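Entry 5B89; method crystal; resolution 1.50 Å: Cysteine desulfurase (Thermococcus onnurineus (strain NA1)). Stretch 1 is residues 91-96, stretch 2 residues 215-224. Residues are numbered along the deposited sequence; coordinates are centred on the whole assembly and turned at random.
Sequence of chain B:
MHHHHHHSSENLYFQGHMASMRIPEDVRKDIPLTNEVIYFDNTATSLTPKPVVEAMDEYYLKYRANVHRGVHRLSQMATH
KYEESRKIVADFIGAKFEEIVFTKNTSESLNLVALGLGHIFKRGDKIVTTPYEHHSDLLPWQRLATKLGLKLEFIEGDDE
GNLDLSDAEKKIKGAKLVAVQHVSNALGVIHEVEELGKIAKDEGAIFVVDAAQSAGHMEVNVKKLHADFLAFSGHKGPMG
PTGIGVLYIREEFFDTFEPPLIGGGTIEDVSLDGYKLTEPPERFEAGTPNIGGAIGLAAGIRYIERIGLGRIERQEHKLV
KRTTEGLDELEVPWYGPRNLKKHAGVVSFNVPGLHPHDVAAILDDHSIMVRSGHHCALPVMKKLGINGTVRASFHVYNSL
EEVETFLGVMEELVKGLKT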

# COMPACT_ATOMS: atom_id res chain seq x y z
N ASP B 91 1.78 -20.47 -2.25
CA ASP B 91 1.13 -21.75 -2.31
C ASP B 91 -0.35 -21.67 -2.68
O ASP B 91 -0.82 -22.53 -3.33
CB ASP B 91 1.32 -22.57 -1.04
CG ASP B 91 2.73 -22.99 -0.79
OD1 ASP B 91 3.51 -23.06 -1.68
OD2 ASP B 91 3.02 -23.30 0.35
N PHE B 92 -1.03 -20.63 -2.25
CA PHE B 92 -2.44 -20.48 -2.53
C PHE B 92 -2.73 -20.42 -4.04
O PHE B 92 -3.71 -20.90 -4.44
CB PHE B 92 -2.93 -19.20 -1.81
CG PHE B 92 -4.40 -18.90 -1.92
CD1 PHE B 92 -5.32 -19.76 -1.42
CD2 PHE B 92 -4.82 -17.73 -2.43
CE1 PHE B 92 -6.66 -19.46 -1.49
CE2 PHE B 92 -6.14 -17.41 -2.47
CZ PHE B 92 -7.05 -18.28 -2.01
N ILE B 93 -1.83 -19.82 -4.80
CA ILE B 93 -1.97 -19.67 -6.23
C ILE B 93 -1.08 -20.55 -7.10
O ILE B 93 -1.07 -20.44 -8.24
CB ILE B 93 -1.95 -18.21 -6.71
CG1 ILE B 93 -0.57 -17.61 -6.56
CG2 ILE B 93 -2.96 -17.42 -5.92
CD1 ILE B 93 -0.44 -16.23 -7.15
N GLY B 94 -0.36 -21.40 -6.44
CA GLY B 94 0.51 -22.35 -7.18
C GLY B 94 1.76 -21.72 -7.68
O GLY B 94 2.41 -22.27 -8.68
N ALA B 95 2.29 -20.63 -7.12
CA ALA B 95 3.51 -19.98 -7.55
C ALA B 95 4.71 -20.34 -6.67
O ALA B 95 4.49 -20.90 -5.58
CB ALA B 95 3.30 -18.48 -7.45
N LYS B 96 5.86 -19.95 -7.10
CA LYS B 96 7.07 -20.04 -6.26
C LYS B 96 7.09 -18.79 -5.37
O LYS B 96 6.59 -17.70 -5.76
CB LYS B 96 8.33 -20.06 -7.08
CG LYS B 96 8.41 -21.28 -8.08
CD LYS B 96 9.73 -21.22 -8.85
CE LYS B 96 9.93 -22.39 -9.84
NZ LYS B 96 11.34 -22.37 -10.31
N ALA B 215 -10.12 -14.53 -6.60
CA ALA B 215 -9.35 -15.02 -5.50
C ALA B 215 -10.19 -15.14 -4.22
O ALA B 215 -10.92 -14.16 -3.85
CB ALA B 215 -8.20 -14.09 -5.26
N GLY B 216 -10.10 -16.30 -3.57
CA GLY B 216 -10.92 -16.55 -2.38
C GLY B 216 -12.32 -17.01 -2.61
O GLY B 216 -13.04 -17.38 -1.62
N HIS B 217 -12.81 -16.96 -3.84
CA HIS B 217 -14.17 -17.39 -4.17
C HIS B 217 -14.16 -18.65 -5.01
O HIS B 217 -15.23 -19.31 -5.10
CB HIS B 217 -14.90 -16.31 -4.96
CG HIS B 217 -15.19 -15.07 -4.18
ND1 HIS B 217 -16.20 -15.00 -3.23
CD2 HIS B 217 -14.68 -13.85 -4.27
CE1 HIS B 217 -16.23 -13.79 -2.74
NE2 HIS B 217 -15.32 -13.08 -3.34
N MET B 218 -13.05 -18.96 -5.65
CA MET B 218 -12.91 -20.19 -6.51
C MET B 218 -11.43 -20.42 -6.67
O MET B 218 -10.59 -19.56 -6.32
CB MET B 218 -13.62 -19.91 -7.85
CG MET B 218 -13.03 -18.73 -8.57
SD MET B 218 -14.02 -18.24 -10.06
CE MET B 218 -15.40 -17.52 -9.13
N GLU B 219 -11.06 -21.50 -7.35
CA GLU B 219 -9.68 -21.81 -7.53
C GLU B 219 -9.00 -20.83 -8.44
O GLU B 219 -9.51 -20.51 -9.54
CB GLU B 219 -9.54 -23.21 -8.15
CG GLU B 219 -8.08 -23.58 -8.36
CD GLU B 219 -7.89 -25.03 -8.88
OE1 GLU B 219 -8.85 -25.67 -9.35
OE2 GLU B 219 -6.74 -25.51 -8.84
N VAL B 220 -7.85 -20.32 -7.96
CA VAL B 220 -7.01 -19.47 -8.74
C VAL B 220 -5.62 -20.06 -8.77
O VAL B 220 -4.99 -20.10 -7.72
CB VAL B 220 -6.98 -17.99 -8.24
CG1 VAL B 220 -5.92 -17.20 -9.01
CG2 VAL B 220 -8.35 -17.41 -8.44
N ASN B 221 -5.16 -20.62 -9.91
CA ASN B 221 -3.91 -21.33 -9.93
C ASN B 221 -3.15 -20.87 -11.17
O ASN B 221 -3.66 -21.00 -12.31
CB ASN B 221 -4.16 -22.82 -10.03
CG ASN B 221 -2.89 -23.62 -10.04
OD1 ASN B 221 -2.20 -23.62 -11.00
ND2 ASN B 221 -2.49 -24.14 -8.88
N VAL B 222 -1.96 -20.33 -11.00
CA VAL B 222 -1.24 -19.72 -12.05
C VAL B 222 -0.87 -20.70 -13.21
O VAL B 222 -0.75 -20.28 -14.36
CB VAL B 222 -0.02 -18.90 -11.62
CG1 VAL B 222 -0.48 -17.70 -10.74
CG2 VAL B 222 1.00 -19.77 -10.95
N LYS B 223 -0.55 -21.90 -12.83
CA LYS B 223 -0.19 -22.99 -13.83
C LYS B 223 -1.43 -23.35 -14.71
O LYS B 223 -1.35 -23.29 -15.98
CB LYS B 223 0.30 -24.21 -13.09
CG LYS B 223 1.54 -23.97 -12.17
CD LYS B 223 2.00 -25.13 -11.24
CE LYS B 223 1.71 -24.92 -9.71
NZ LYS B 223 0.59 -25.79 -9.11
N LYS B 224 -2.56 -23.57 -14.07
CA LYS B 224 -3.79 -23.93 -14.73
C LYS B 224 -4.26 -22.82 -15.62
O LYS B 224 -4.79 -23.06 -16.69
CB LYS B 224 -4.90 -24.29 -13.79
CG LYS B 224 -4.57 -25.48 -12.98
CD LYS B 224 -5.74 -26.01 -12.23
CE LYS B 224 -5.19 -27.14 -11.34
NZ LYS B 224 -6.35 -27.66 -10.58
O HOH W 1 -4.04 -23.08 -6.54

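The contact between the last turn of a helix around Phe92 and the 215-224 segment is centred on Ile93, which has more of its surface covered than any other residue here, with Gly94 and Val222 next. Ile93 lies closest in register to Asn221, their CA atoms 4.5 Å apart, and its backbone carbonyl makes the one direct hydrogen bond between the stretches: Val222 N donates to Ile93 O at 2.9 Å, with a nearly linear N-H...O angle of 170°. Two CA-H...O contacts run alongside it, from Ile93 CA to Val220 O and from Asn221 CA to Ile93 O, each 3.4 Å long. The Ile93 CA-to-CB bond points sideways to the neighbouring stretch. With chi1 p and chi2 t, the side chain reaches two valines: Ile93 CG2 lies 4.3 Å from Val220 CG1, and Ile93 CD1 lies 3.9 Å from Val222 CG1. All three side chains are buried, and their branched aliphatic shapes suit a small apolar cluster beside the paired backbones.

Gly94 is the first residue to leave helical phi/psi, in a Schellman motif, and its positive phi of 78° favours glycine in itself. The neighbouring stretch adds a second constraint. A CB at this position would point toward it and fall 2.6 Å from Asn221 ND2, a clash, and 3.0 Å from Lys223 NZ. Without a side chain, Gly94 CA sits 3.9 Å from Asn221 ND2. The Lys223 side chain extends over the turn, bringing its CE to 2.9 Å from Gly94 O.

Val222 also packs against the turn itself, its CG2 lying 3.7 Å from Gly94 O and 4.4 Å from Ala95 CB. The small Ala95 thus adds a modest apolar contact beyond the glycine.

Asn221 directs its CB away, yet the end of its side chain returns to the interface, where a water links the stretches: Asn221 ND2 donates to it at 3.0 Å, and the water donates to Phe92 O, also at 3.0 Å. The other end of the amide serves its own segment, Asn221 OD1 accepting a 3.1 Å hydrogen bond from Lys224 N. The asparagine therefore combines local backbone support with a bridge to the helix. Farther along, Phe92, with chi1 t, brings its ring to Gly216, whose N lies at the ring edge, 4.0 Å from Phe92 CZ. In all, the two stretches bury 356 Å², summed over both sides.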